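Local coordinates for protein Serpin48 (Tenebrio molitor, PDB 3OZQ) that inhibits the serine protease SPE with high specificity in insect innate immunity, as a member of the serpin family, at residues Leu232-Ser237 and Lys348-Asp353; His216-Leu221 and Leu236-Glu241; Ser187-Ser192 and His354-Tyr359; Gln207-Tyr212 and Lys220-Pro225. One frame throughout, in Å; residues are numbered along the deposited sequence.

Contact 1: Leu232-Ser237 and Lys348-Asp353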
# COMPACT_ATOMS: atom_id res chain seq x y z
N LEU A 232 -11.54 6.83 0.60
CA LEU A 232 -11.23 6.08 -0.61
C LEU A 232 -11.53 6.96 -1.82
O LEU A 232 -12.67 7.41 -2.00
CB LEU A 232 -12.05 4.79 -0.69
CG LEU A 232 -11.81 4.03 -2.00
CD1 LEU A 232 -10.52 3.30 -1.88
CD2 LEU A 232 -12.93 3.04 -2.35
N THR A 233 -10.52 7.23 -2.63
CA THR A 233 -10.68 8.08 -3.80
C THR A 233 -10.66 7.26 -5.09
O THR A 233 -9.71 6.51 -5.33
CB THR A 233 -9.55 9.15 -3.88
OG1 THR A 233 -9.64 10.07 -2.79
CG2 THR A 233 -9.61 9.91 -5.20
N ILE A 234 -11.72 7.40 -5.90
CA ILE A 234 -11.79 6.74 -7.21
C ILE A 234 -11.43 7.77 -8.27
O ILE A 234 -11.91 8.89 -8.24
CB ILE A 234 -13.23 6.25 -7.52
CG1 ILE A 234 -13.81 5.46 -6.34
CG2 ILE A 234 -13.28 5.45 -8.81
CD1 ILE A 234 -12.96 4.30 -5.93
N VAL A 235 -10.56 7.38 -9.20
CA VAL A 235 -10.26 8.20 -10.36
C VAL A 235 -10.83 7.50 -11.58
O VAL A 235 -10.35 6.44 -12.00
CB VAL A 235 -8.75 8.42 -10.54
CG1 VAL A 235 -8.50 9.33 -11.74
CG2 VAL A 235 -8.13 9.02 -9.28
N LEU A 236 -11.88 8.11 -12.15
CA LEU A 236 -12.69 7.50 -13.18
C LEU A 236 -12.56 8.24 -14.50
O LEU A 236 -12.98 9.38 -14.61
CB LEU A 236 -14.15 7.53 -12.73
CG LEU A 236 -15.17 6.87 -13.64
CD1 LEU A 236 -14.85 5.38 -13.78
CD2 LEU A 236 -16.58 7.09 -13.10
N SER A 237 -11.97 7.60 -15.51
CA SER A 237 -11.85 8.25 -16.81
C SER A 237 -13.23 8.46 -17.43
O SER A 237 -14.14 7.64 -17.26
CB SER A 237 -10.94 7.46 -17.74
OG SER A 237 -11.47 6.19 -18.05
N LYS A 348 -25.01 15.07 -9.78
CA LYS A 348 -23.87 14.59 -10.54
C LYS A 348 -23.90 13.06 -10.55
O LYS A 348 -24.31 12.43 -9.57
CB LYS A 348 -22.56 15.08 -9.92
CG LYS A 348 -22.25 16.56 -10.10
CD LYS A 348 -22.06 16.91 -11.57
CE LYS A 348 -21.25 18.20 -11.73
NZ LYS A 348 -21.80 19.32 -10.93
N GLN A 349 -23.45 12.46 -11.65
CA GLN A 349 -23.38 11.01 -11.77
C GLN A 349 -21.94 10.49 -11.63
O GLN A 349 -21.03 10.93 -12.34
CB GLN A 349 -23.95 10.56 -13.11
CG GLN A 349 -25.39 11.04 -13.37
CD GLN A 349 -26.37 9.89 -13.36
OE1 GLN A 349 -26.48 9.15 -14.35
NE2 GLN A 349 -27.07 9.71 -12.25
N PHE A 350 -21.74 9.55 -10.72
CA PHE A 350 -20.44 8.88 -10.61
C PHE A 350 -20.67 7.38 -10.66
O PHE A 350 -20.79 6.71 -9.64
CB PHE A 350 -19.71 9.29 -9.33
CG PHE A 350 -18.24 8.95 -9.34
CD1 PHE A 350 -17.31 9.81 -9.92
CD2 PHE A 350 -17.78 7.78 -8.76
CE1 PHE A 350 -15.93 9.49 -9.92
CE2 PHE A 350 -16.40 7.46 -8.75
CZ PHE A 350 -15.49 8.31 -9.34
N ILE A 351 -20.75 6.87 -11.88
CA ILE A 351 -21.05 5.47 -12.13
C ILE A 351 -19.77 4.76 -12.50
O ILE A 351 -19.22 4.95 -13.60
CB ILE A 351 -22.14 5.31 -13.23
CG1 ILE A 351 -23.41 6.05 -12.81
CG2 ILE A 351 -22.42 3.83 -13.54
CD1 ILE A 351 -24.33 6.42 -13.97
N VAL A 352 -19.27 3.96 -11.57
CA VAL A 352 -18.01 3.26 -11.74
C VAL A 352 -18.26 1.92 -12.42
O VAL A 352 -18.46 0.90 -11.77
CB VAL A 352 -17.30 3.06 -10.38
CG1 VAL A 352 -15.89 2.53 -10.60
CG2 VAL A 352 -17.27 4.39 -9.59
N ASP A 353 -18.24 1.93 -13.75
CA ASP A 353 -18.74 0.81 -14.55
C ASP A 353 -17.78 0.48 -15.66
O ASP A 353 -18.15 -0.11 -16.67
CB ASP A 353 -20.14 1.12 -15.11
CG ASP A 353 -20.09 2.10 -16.28
OD1 ASP A 353 -19.07 2.80 -16.45
OD2 ASP A 353 -21.09 2.17 -17.04
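Leu-236 and Ile-234 form a notch that receives the tip of the Phe-350 ring, where the B and C sheets of the serpin fold pack against each other. Strand 232-237, the third of sheet B, and strand 348-351, the first of sheet C, run nearly perpendicular, at 96°, and meet chiefly through side chains. Phe-350 has CG anti to its backbone N (chi1 -164°), and its ring reaches across to sheet B. In the notch, Phe-350 CZ lies 3.6 Å from Ile-234 CB, which sits at the ring edge, and 3.7 Å from Leu-236 CB. Leu-236 also drops CD2 almost onto the middle of one face, 4.1 Å from the centroid, as a CH-pi contact. An alanine at Phe-350 would probably open a gap below Leu-236 CD2 and beside Ile-234 CB and CG2, leaving those groups without their aromatic partner. Val-352, centre of an inverse gamma turn, adds a smaller knob: its CG2 is 4.2 Å from Ile-234 CG2, and its CG1 lies 4.4 Å from Leu-236 CD1. The same methyl that covers the ring also touches the neighbouring backbone, Leu-236 CD2 standing 3.4 Å from Ile-351 O.

Contact 2: His216-Leu221 and Leu236-Glu241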
# COMPACT_ATOMS: atom_id res chain seq x y z
N HIS A 216 -7.76 18.31 -17.78
CA HIS A 216 -6.53 17.81 -18.38
C HIS A 216 -6.54 16.28 -18.47
O HIS A 216 -6.07 15.70 -19.44
CB HIS A 216 -5.31 18.28 -17.59
CG HIS A 216 -4.03 17.63 -18.01
ND1 HIS A 216 -3.20 16.97 -17.14
CD2 HIS A 216 -3.43 17.54 -19.23
CE1 HIS A 216 -2.15 16.50 -17.79
NE2 HIS A 216 -2.27 16.83 -19.06
N LEU A 217 -7.10 15.64 -17.45
CA LEU A 217 -7.12 14.18 -17.40
C LEU A 217 -8.30 13.55 -18.10
O LEU A 217 -8.30 12.34 -18.34
CB LEU A 217 -7.07 13.69 -15.95
CG LEU A 217 -5.67 13.79 -15.36
CD1 LEU A 217 -5.66 13.55 -13.86
CD2 LEU A 217 -4.73 12.83 -16.11
N ASP A 218 -9.29 14.37 -18.44
CA ASP A 218 -10.57 13.88 -18.95
C ASP A 218 -11.07 12.75 -18.05
O ASP A 218 -11.35 11.64 -18.51
CB ASP A 218 -10.47 13.42 -20.41
CG ASP A 218 -11.85 13.19 -21.04
OD1 ASP A 218 -12.85 13.74 -20.51
OD2 ASP A 218 -11.95 12.47 -22.05
N ALA A 219 -11.19 13.05 -16.77
CA ALA A 219 -11.66 12.08 -15.81
C ALA A 219 -12.43 12.79 -14.71
O ALA A 219 -12.40 14.01 -14.61
CB ALA A 219 -10.49 11.30 -15.23
N LYS A 220 -13.12 12.01 -13.89
CA LYS A 220 -13.79 12.53 -12.72
C LYS A 220 -13.16 11.86 -11.51
O LYS A 220 -12.71 10.72 -11.61
CB LYS A 220 -15.27 12.19 -12.75
CG LYS A 220 -16.10 12.90 -13.82
CD LYS A 220 -17.57 12.55 -13.62
CE LYS A 220 -18.47 13.15 -14.70
NZ LYS A 220 -19.74 12.36 -14.87
N LEU A 221 -13.16 12.55 -10.38
CA LEU A 221 -12.61 12.02 -9.14
C LEU A 221 -13.65 12.17 -8.05
O LEU A 221 -14.30 13.21 -7.95
CB LEU A 221 -11.35 12.78 -8.71
CG LEU A 221 -10.17 12.82 -9.67
CD1 LEU A 221 -10.27 14.02 -10.58
CD2 LEU A 221 -8.88 12.85 -8.87
N LEU A 236 -11.88 8.11 -12.15
CA LEU A 236 -12.69 7.50 -13.18
C LEU A 236 -12.56 8.24 -14.50
O LEU A 236 -12.98 9.38 -14.61
CB LEU A 236 -14.15 7.53 -12.73
CG LEU A 236 -15.17 6.87 -13.64
CD1 LEU A 236 -14.85 5.38 -13.78
CD2 LEU A 236 -16.58 7.09 -13.10
N SER A 237 -11.97 7.60 -15.51
CA SER A 237 -11.85 8.25 -16.81
C SER A 237 -13.23 8.46 -17.43
O SER A 237 -14.14 7.64 -17.26
CB SER A 237 -10.94 7.46 -17.74
OG SER A 237 -11.47 6.19 -18.05
N ASN A 238 -13.38 9.57 -18.15
CA ASN A 238 -14.65 9.88 -18.80
C ASN A 238 -15.00 8.89 -19.90
O ASN A 238 -16.17 8.61 -20.15
CB ASN A 238 -14.66 11.32 -19.33
CG ASN A 238 -14.91 12.34 -18.24
OD1 ASN A 238 -15.68 12.09 -17.30
ND2 ASN A 238 -14.27 13.51 -18.35
N GLN A 239 -13.98 8.33 -20.54
CA GLN A 239 -14.19 7.32 -21.56
C GLN A 239 -13.99 5.89 -21.03
O GLN A 239 -13.14 5.64 -20.17
CB GLN A 239 -13.30 7.59 -22.77
CG GLN A 239 -13.80 8.77 -23.62
CD GLN A 239 -15.27 8.62 -24.00
OE1 GLN A 239 -15.73 7.52 -24.33
NE2 GLN A 239 -16.01 9.72 -23.94
N ILE A 240 -14.78 4.96 -21.55
CA ILE A 240 -14.76 3.57 -21.10
C ILE A 240 -13.34 2.99 -21.02
O ILE A 240 -13.01 2.31 -20.05
CB ILE A 240 -15.62 2.66 -22.01
CG1 ILE A 240 -17.08 3.12 -22.00
CG2 ILE A 240 -15.52 1.20 -21.57
CD1 ILE A 240 -17.84 2.78 -20.73
N GLU A 241 -12.53 3.25 -22.03
CA GLU A 241 -11.21 2.62 -22.14
C GLU A 241 -10.08 3.58 -21.81
O GLU A 241 -8.96 3.39 -22.27
CB GLU A 241 -11.00 2.06 -23.56
CG GLU A 241 -11.99 1.00 -24.00
CD GLU A 241 -11.72 0.50 -25.42
OE1 GLU A 241 -11.08 1.26 -26.20
OE2 GLU A 241 -12.13 -0.63 -25.76
O HOH W 1 -14.85 15.32 -16.32
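Asp-218 takes hold of Asn-238 twice, once through its backbone and once through its carboxylate, just where a beta hairpin frays into loop. Its carbonyl O accepts the backbone N of Asn-238 at 2.9 Å, and its OD1 accepts Asn-238 ND2 at 2.6 Å. The second bond is oddly placed: ND2 comes from above the carboxylate plane, 39° out of it, whereas OD1 lies in the plane of the amide. CG of Asp-218 is anti to the backbone N (chi1 -167°), on the side of Asn-238. Toward strand 207-214, Asp-218, with positive phi, and Ala-219 both face Cys-214 in a G1 beta bulge.

Toward strand 231-237 the pairing is regular. Lys-220 and Leu-236 form an antiparallel hydrogen-bonded pair, Lys-220 N to Leu-236 O at 2.7 Å and Leu-236 N to Lys-220 O at 2.8 Å. Between that pair and Asp-218, Ala-219 and Ser-237 form a non-hydrogen-bonded pair, their CA atoms only 4.0 Å apart, with side chains turned to the face covered by Leu-246 of helix 243-248. The extended chain of Lys-220 crosses Asn-238 at about a right angle, CG lying 3.6 Å from Asn-238 OD1, and carries NZ on to Gln-349 O.

A water accepts the other proton of Asn-238 ND2 at 2.8 Å and donates to Ala-219 O. With both its protons engaged, the amide is held against rotation, and Asp-218, if charged, would probably strengthen the grip by polarising the amide group.

Contact 3: Ser187-Ser192 and His354-Tyr359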
# COMPACT_ATOMS: atom_id res chain seq x y z
N SER A 187 -24.91 -5.57 -12.20
CA SER A 187 -25.01 -4.55 -13.25
C SER A 187 -23.82 -4.58 -14.20
O SER A 187 -22.77 -5.15 -13.88
CB SER A 187 -25.13 -3.15 -12.64
OG SER A 187 -26.16 -3.08 -11.68
N ASP A 188 -23.98 -3.96 -15.37
CA ASP A 188 -22.91 -3.92 -16.36
C ASP A 188 -21.62 -3.35 -15.79
O ASP A 188 -21.65 -2.35 -15.07
CB ASP A 188 -23.32 -3.06 -17.57
CG ASP A 188 -24.50 -3.62 -18.33
OD1 ASP A 188 -24.66 -4.86 -18.38
OD2 ASP A 188 -25.27 -2.82 -18.89
N PHE A 189 -20.51 -3.99 -16.13
CA PHE A 189 -19.19 -3.41 -15.92
C PHE A 189 -18.45 -3.61 -17.23
O PHE A 189 -18.29 -4.74 -17.70
CB PHE A 189 -18.44 -4.10 -14.76
CG PHE A 189 -17.09 -3.48 -14.45
CD1 PHE A 189 -15.95 -3.90 -15.10
CD2 PHE A 189 -16.98 -2.46 -13.52
CE1 PHE A 189 -14.72 -3.32 -14.82
CE2 PHE A 189 -15.75 -1.88 -13.23
CZ PHE A 189 -14.62 -2.30 -13.88
N HIS A 190 -18.03 -2.52 -17.85
CA HIS A 190 -17.34 -2.61 -19.12
C HIS A 190 -15.83 -2.67 -18.93
O HIS A 190 -15.22 -1.67 -18.60
CB HIS A 190 -17.67 -1.40 -19.99
CG HIS A 190 -19.14 -1.17 -20.16
ND1 HIS A 190 -19.93 -2.01 -20.92
CD2 HIS A 190 -19.96 -0.21 -19.69
CE1 HIS A 190 -21.17 -1.58 -20.90
NE2 HIS A 190 -21.22 -0.48 -20.16
N LYS A 191 -15.25 -3.84 -19.16
CA LYS A 191 -13.80 -4.00 -19.11
C LYS A 191 -13.16 -3.27 -20.29
O LYS A 191 -11.98 -2.93 -20.27
CB LYS A 191 -13.43 -5.48 -19.15
CG LYS A 191 -14.09 -6.32 -18.06
CD LYS A 191 -13.72 -7.79 -18.18
CE LYS A 191 -14.52 -8.64 -17.21
NZ LYS A 191 -14.33 -10.12 -17.43
N SER A 192 -13.98 -3.06 -21.32
CA SER A 192 -13.61 -2.30 -22.50
C SER A 192 -14.87 -2.15 -23.32
O SER A 192 -15.92 -2.69 -22.95
CB SER A 192 -12.52 -3.01 -23.32
OG SER A 192 -12.94 -4.29 -23.76
N HIS A 354 -16.54 0.90 -15.46
CA HIS A 354 -15.41 0.56 -16.31
C HIS A 354 -14.14 0.74 -15.45
O HIS A 354 -14.24 1.24 -14.33
CB HIS A 354 -15.37 1.44 -17.57
CG HIS A 354 -15.38 2.91 -17.29
ND1 HIS A 354 -16.51 3.59 -16.87
CD2 HIS A 354 -14.41 3.85 -17.40
CE1 HIS A 354 -16.22 4.87 -16.73
NE2 HIS A 354 -14.95 5.05 -17.04
N PRO A 355 -12.98 0.31 -15.95
CA PRO A 355 -11.74 0.26 -15.15
C PRO A 355 -11.33 1.60 -14.54
O PRO A 355 -11.45 2.65 -15.17
CB PRO A 355 -10.70 -0.21 -16.16
CG PRO A 355 -11.48 -1.06 -17.10
CD PRO A 355 -12.80 -0.35 -17.25
N PHE A 356 -10.84 1.55 -13.30
CA PHE A 356 -10.54 2.76 -12.54
C PHE A 356 -9.33 2.58 -11.62
O PHE A 356 -8.97 1.46 -11.28
CB PHE A 356 -11.75 3.15 -11.69
CG PHE A 356 -12.20 2.08 -10.73
CD1 PHE A 356 -11.82 2.13 -9.40
CD2 PHE A 356 -13.01 1.04 -11.15
CE1 PHE A 356 -12.25 1.16 -8.51
CE2 PHE A 356 -13.43 0.07 -10.26
CZ PHE A 356 -13.05 0.12 -8.94
N ILE A 357 -8.74 3.70 -11.21
CA ILE A 357 -7.70 3.73 -10.20
C ILE A 357 -8.38 4.13 -8.89
O ILE A 357 -9.35 4.87 -8.90
CB ILE A 357 -6.64 4.79 -10.58
CG1 ILE A 357 -5.88 4.36 -11.83
CG2 ILE A 357 -5.69 5.09 -9.41
CD1 ILE A 357 -4.90 5.42 -12.34
N PHE A 358 -7.87 3.63 -7.76
CA PHE A 358 -8.36 4.05 -6.45
C PHE A 358 -7.19 4.21 -5.49
O PHE A 358 -6.11 3.66 -5.71
CB PHE A 358 -9.32 3.03 -5.87
CG PHE A 358 -8.69 1.71 -5.61
CD1 PHE A 358 -8.00 1.47 -4.43
CD2 PHE A 358 -8.74 0.71 -6.56
CE1 PHE A 358 -7.40 0.24 -4.19
CE2 PHE A 358 -8.15 -0.51 -6.32
CZ PHE A 358 -7.46 -0.74 -5.14
N TYR A 359 -7.41 4.95 -4.42
CA TYR A 359 -6.40 5.06 -3.39
C TYR A 359 -7.00 5.46 -2.06
O TYR A 359 -7.98 6.20 -2.01
CB TYR A 359 -5.24 5.98 -3.80
CG TYR A 359 -5.59 7.45 -4.02
CD1 TYR A 359 -5.75 7.95 -5.31
CD2 TYR A 359 -5.69 8.34 -2.96
CE1 TYR A 359 -6.05 9.29 -5.53
CE2 TYR A 359 -5.99 9.69 -3.17
CZ TYR A 359 -6.16 10.15 -4.46
OH TYR A 359 -6.45 11.47 -4.68
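Phe-189 lays one face of its ring against the backbone of His-354, with Pro-355 beside it, at the end of strand 187-190. From CB, the side chain sets out with CG anti to the backbone N (chi1 -176°). Along one branch, CD2 comes 3.9 Å from His-354 N, and the next atom, CE2, reaches two things at once: His-354 O at 3.6 Å and, at the ring's rim, CE2 of Phe-356 at 4.2 Å. The two phenyl rings meet edge to edge there, neither offering the other its face. At the tip, CZ is 3.5 Å from the carbonyl carbon of His-354. Returning along the other branch, CE1 approaches Pro-355 CD at 4.3 Å. One face of the ring is thus roofed by backbone, with His-354 CA above the plane but displaced toward the rim.

His-190 contributes its carbonyl. Its O faces carbon-bound hydrogens, lying 3.2 Å from His-354 CA in a CA-H...O contact and 3.1 Å from Pro-355 CD; a proline has no N-H to offer it. The N-H of His-190, on the other hand, bonds to Asp-353 O. His-354 has CG in the crowded position between backbone N and carbonyl carbon (chi1 55°), and its ring carries NE2 to a hydrogen bond with Ser-237 O.

The Val-Asp-His-Pro-Phe run here fits the serpin signature sequence, and the arrangement belongs to the serpin fold, in which the link from the first strand of sheet C into sheet B passes the end of the fourth C strand.

Contact 4: Gln207-Tyr212 and Lys220-Pro225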
# COMPACT_ATOMS: atom_id res chain seq x y z
N GLN A 207 -26.11 12.05 -2.13
CA GLN A 207 -25.17 12.34 -1.06
C GLN A 207 -24.24 13.46 -1.49
O GLN A 207 -23.98 13.62 -2.69
CB GLN A 207 -24.34 11.10 -0.72
CG GLN A 207 -25.15 9.87 -0.32
CD GLN A 207 -25.77 10.00 1.06
OE1 GLN A 207 -26.71 9.28 1.39
NE2 GLN A 207 -25.24 10.91 1.86
N TYR A 208 -23.74 14.23 -0.53
CA TYR A 208 -22.75 15.25 -0.82
C TYR A 208 -21.34 14.72 -0.53
O TYR A 208 -20.96 14.52 0.62
CB TYR A 208 -23.01 16.54 -0.03
CG TYR A 208 -24.01 17.46 -0.70
CD1 TYR A 208 -23.60 18.35 -1.69
CD2 TYR A 208 -25.35 17.43 -0.36
CE1 TYR A 208 -24.52 19.20 -2.32
CE2 TYR A 208 -26.28 18.27 -0.98
CZ TYR A 208 -25.85 19.16 -1.96
OH TYR A 208 -26.76 20.00 -2.57
N PHE A 209 -20.59 14.48 -1.60
CA PHE A 209 -19.24 13.94 -1.49
C PHE A 209 -18.29 14.84 -2.24
O PHE A 209 -18.68 15.48 -3.21
CB PHE A 209 -19.17 12.54 -2.09
CG PHE A 209 -19.90 11.49 -1.30
CD1 PHE A 209 -20.64 10.51 -1.94
CD2 PHE A 209 -19.83 11.48 0.09
CE1 PHE A 209 -21.31 9.53 -1.20
CE2 PHE A 209 -20.49 10.51 0.82
CZ PHE A 209 -21.23 9.54 0.18
N ASN A 210 -17.03 14.88 -1.80
CA ASN A 210 -16.01 15.59 -2.53
C ASN A 210 -15.90 15.06 -3.95
O ASN A 210 -15.79 13.86 -4.18
CB ASN A 210 -14.67 15.52 -1.79
CG ASN A 210 -14.62 16.49 -0.63
OD1 ASN A 210 -14.91 17.67 -0.79
ND2 ASN A 210 -14.27 15.99 0.55
N TYR A 211 -15.92 15.99 -4.89
CA TYR A 211 -16.07 15.65 -6.30
C TYR A 211 -15.23 16.62 -7.11
O TYR A 211 -15.07 17.78 -6.73
CB TYR A 211 -17.55 15.77 -6.67
CG TYR A 211 -17.86 15.58 -8.14
CD1 TYR A 211 -18.29 14.35 -8.62
CD2 TYR A 211 -17.74 16.63 -9.04
CE1 TYR A 211 -18.58 14.17 -9.96
CE2 TYR A 211 -18.03 16.46 -10.38
CZ TYR A 211 -18.46 15.22 -10.84
OH TYR A 211 -18.75 15.04 -12.17
N TYR A 212 -14.70 16.15 -8.23
CA TYR A 212 -13.88 17.01 -9.07
C TYR A 212 -13.85 16.53 -10.51
O TYR A 212 -13.74 15.34 -10.78
CB TYR A 212 -12.46 17.10 -8.53
CG TYR A 212 -11.63 18.17 -9.20
CD1 TYR A 212 -10.61 17.85 -10.08
CD2 TYR A 212 -11.88 19.52 -8.96
CE1 TYR A 212 -9.86 18.83 -10.70
CE2 TYR A 212 -11.14 20.51 -9.57
CZ TYR A 212 -10.13 20.16 -10.44
OH TYR A 212 -9.39 21.15 -11.05
N LYS A 220 -13.12 12.01 -13.89
CA LYS A 220 -13.79 12.53 -12.72
C LYS A 220 -13.16 11.86 -11.51
O LYS A 220 -12.71 10.72 -11.61
CB LYS A 220 -15.27 12.19 -12.75
CG LYS A 220 -16.10 12.90 -13.82
CD LYS A 220 -17.57 12.55 -13.62
CE LYS A 220 -18.47 13.15 -14.70
NZ LYS A 220 -19.74 12.36 -14.87
N LEU A 221 -13.16 12.55 -10.38
CA LEU A 221 -12.61 12.02 -9.14
C LEU A 221 -13.65 12.17 -8.05
O LEU A 221 -14.30 13.21 -7.95
CB LEU A 221 -11.35 12.78 -8.71
CG LEU A 221 -10.17 12.82 -9.67
CD1 LEU A 221 -10.27 14.02 -10.58
CD2 LEU A 221 -8.88 12.85 -8.87
N LEU A 222 -13.79 11.13 -7.25
CA LEU A 222 -14.76 11.12 -6.17
C LEU A 222 -14.08 10.62 -4.92
O LEU A 222 -13.45 9.58 -4.95
CB LEU A 222 -15.91 10.19 -6.50
CG LEU A 222 -16.87 9.94 -5.34
CD1 LEU A 222 -17.68 11.17 -5.05
CD2 LEU A 222 -17.79 8.76 -5.64
N GLU A 223 -14.24 11.34 -3.82
CA GLU A 223 -13.65 10.88 -2.58
C GLU A 223 -14.73 10.42 -1.60
O GLU A 223 -15.56 11.20 -1.15
CB GLU A 223 -12.73 11.98 -2.02
CG GLU A 223 -12.43 11.89 -0.56
CD GLU A 223 -11.58 13.06 -0.07
OE1 GLU A 223 -10.92 13.73 -0.90
OE2 GLU A 223 -11.58 13.30 1.15
N LEU A 224 -14.73 9.12 -1.34
CA LEU A 224 -15.70 8.50 -0.44
C LEU A 224 -15.11 8.45 0.95
O LEU A 224 -14.04 7.87 1.16
CB LEU A 224 -16.04 7.09 -0.91
CG LEU A 224 -16.84 6.91 -2.21
CD1 LEU A 224 -16.86 5.45 -2.62
CD2 LEU A 224 -18.25 7.44 -2.05
N PRO A 225 -15.81 9.07 1.92
CA PRO A 225 -15.31 9.29 3.27
C PRO A 225 -15.50 8.08 4.16
O PRO A 225 -16.55 7.43 4.13
CB PRO A 225 -16.16 10.47 3.78
CG PRO A 225 -16.97 10.95 2.57
CD PRO A 225 -17.10 9.75 1.70
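An antiparallel beta hairpin joins Tyr-212 to Leu-221 and carries on to Phe-209 packing upon Leu-224 and Pro-225. Tyr-212 and Leu-221 form a hydrogen-bonded pair, Leu-221 N to Tyr-212 O at 2.9 Å and Tyr-212 N to Leu-221 O at 3.0 Å, the latter bent to 141° at the hydrogen. Further along, Glu-223 N donates to Asn-210 O at 3.0 Å. On the face of Tyr-212 and Leu-221, their side chains lie side by side, Leu-221 CD1 meeting the ring edge 3.9 Å from Tyr-212 CD1.

These strands are the first two of serpin sheet B, and their other face, bearing Tyr-211 and Leu-222, turns toward sheet C, where both touch strand 348-351. Tyr-211 slants past Lys-220, its OH 3.1 Å from Lys-220 CD, while that hydroxyl is hydrogen-bonded to Glu-213.

Leu-224 CD2 lies over one face of the Phe-209 ring in a CH-pi contact, 4.1 Å from the centroid and 25° off the normal, and Gln-207 CB, on the same strand as Phe-209, covers the opposite face. Pro-225 crosses at about a right angle, CD 3.6 Å from Phe-209 CE2. An alanine in place of Phe-209 would probably open a gap beside Leu-224 CD2 and Pro-225 CD, leaving both without the ring they pack on. Nearer the backbone, Phe-209 CB packs 3.6 Å from Leu-222 CD1.

How the contacts relate
From the N terminus, contact 3 opens first, at 187-192, and closes last, at 354-359, so the other three fall within its span. Contact 4 closes the first hairpin of sheet B, and contact 2 begins before that closure and ends the next hairpin; the two share Lys-220 and Leu-221. Contact 1 opens at 232-237, overlapping the close of contact 2 at Leu-236 and Ser-237, and makes the long return to 348-353, just after the unmodelled run 337-345. Contacts 4 and 2 thus join the first three strands of sheet B, contact 1 sets it on sheet C, and contact 3 ties the far end of sheet C to the chain re-entering sheet B.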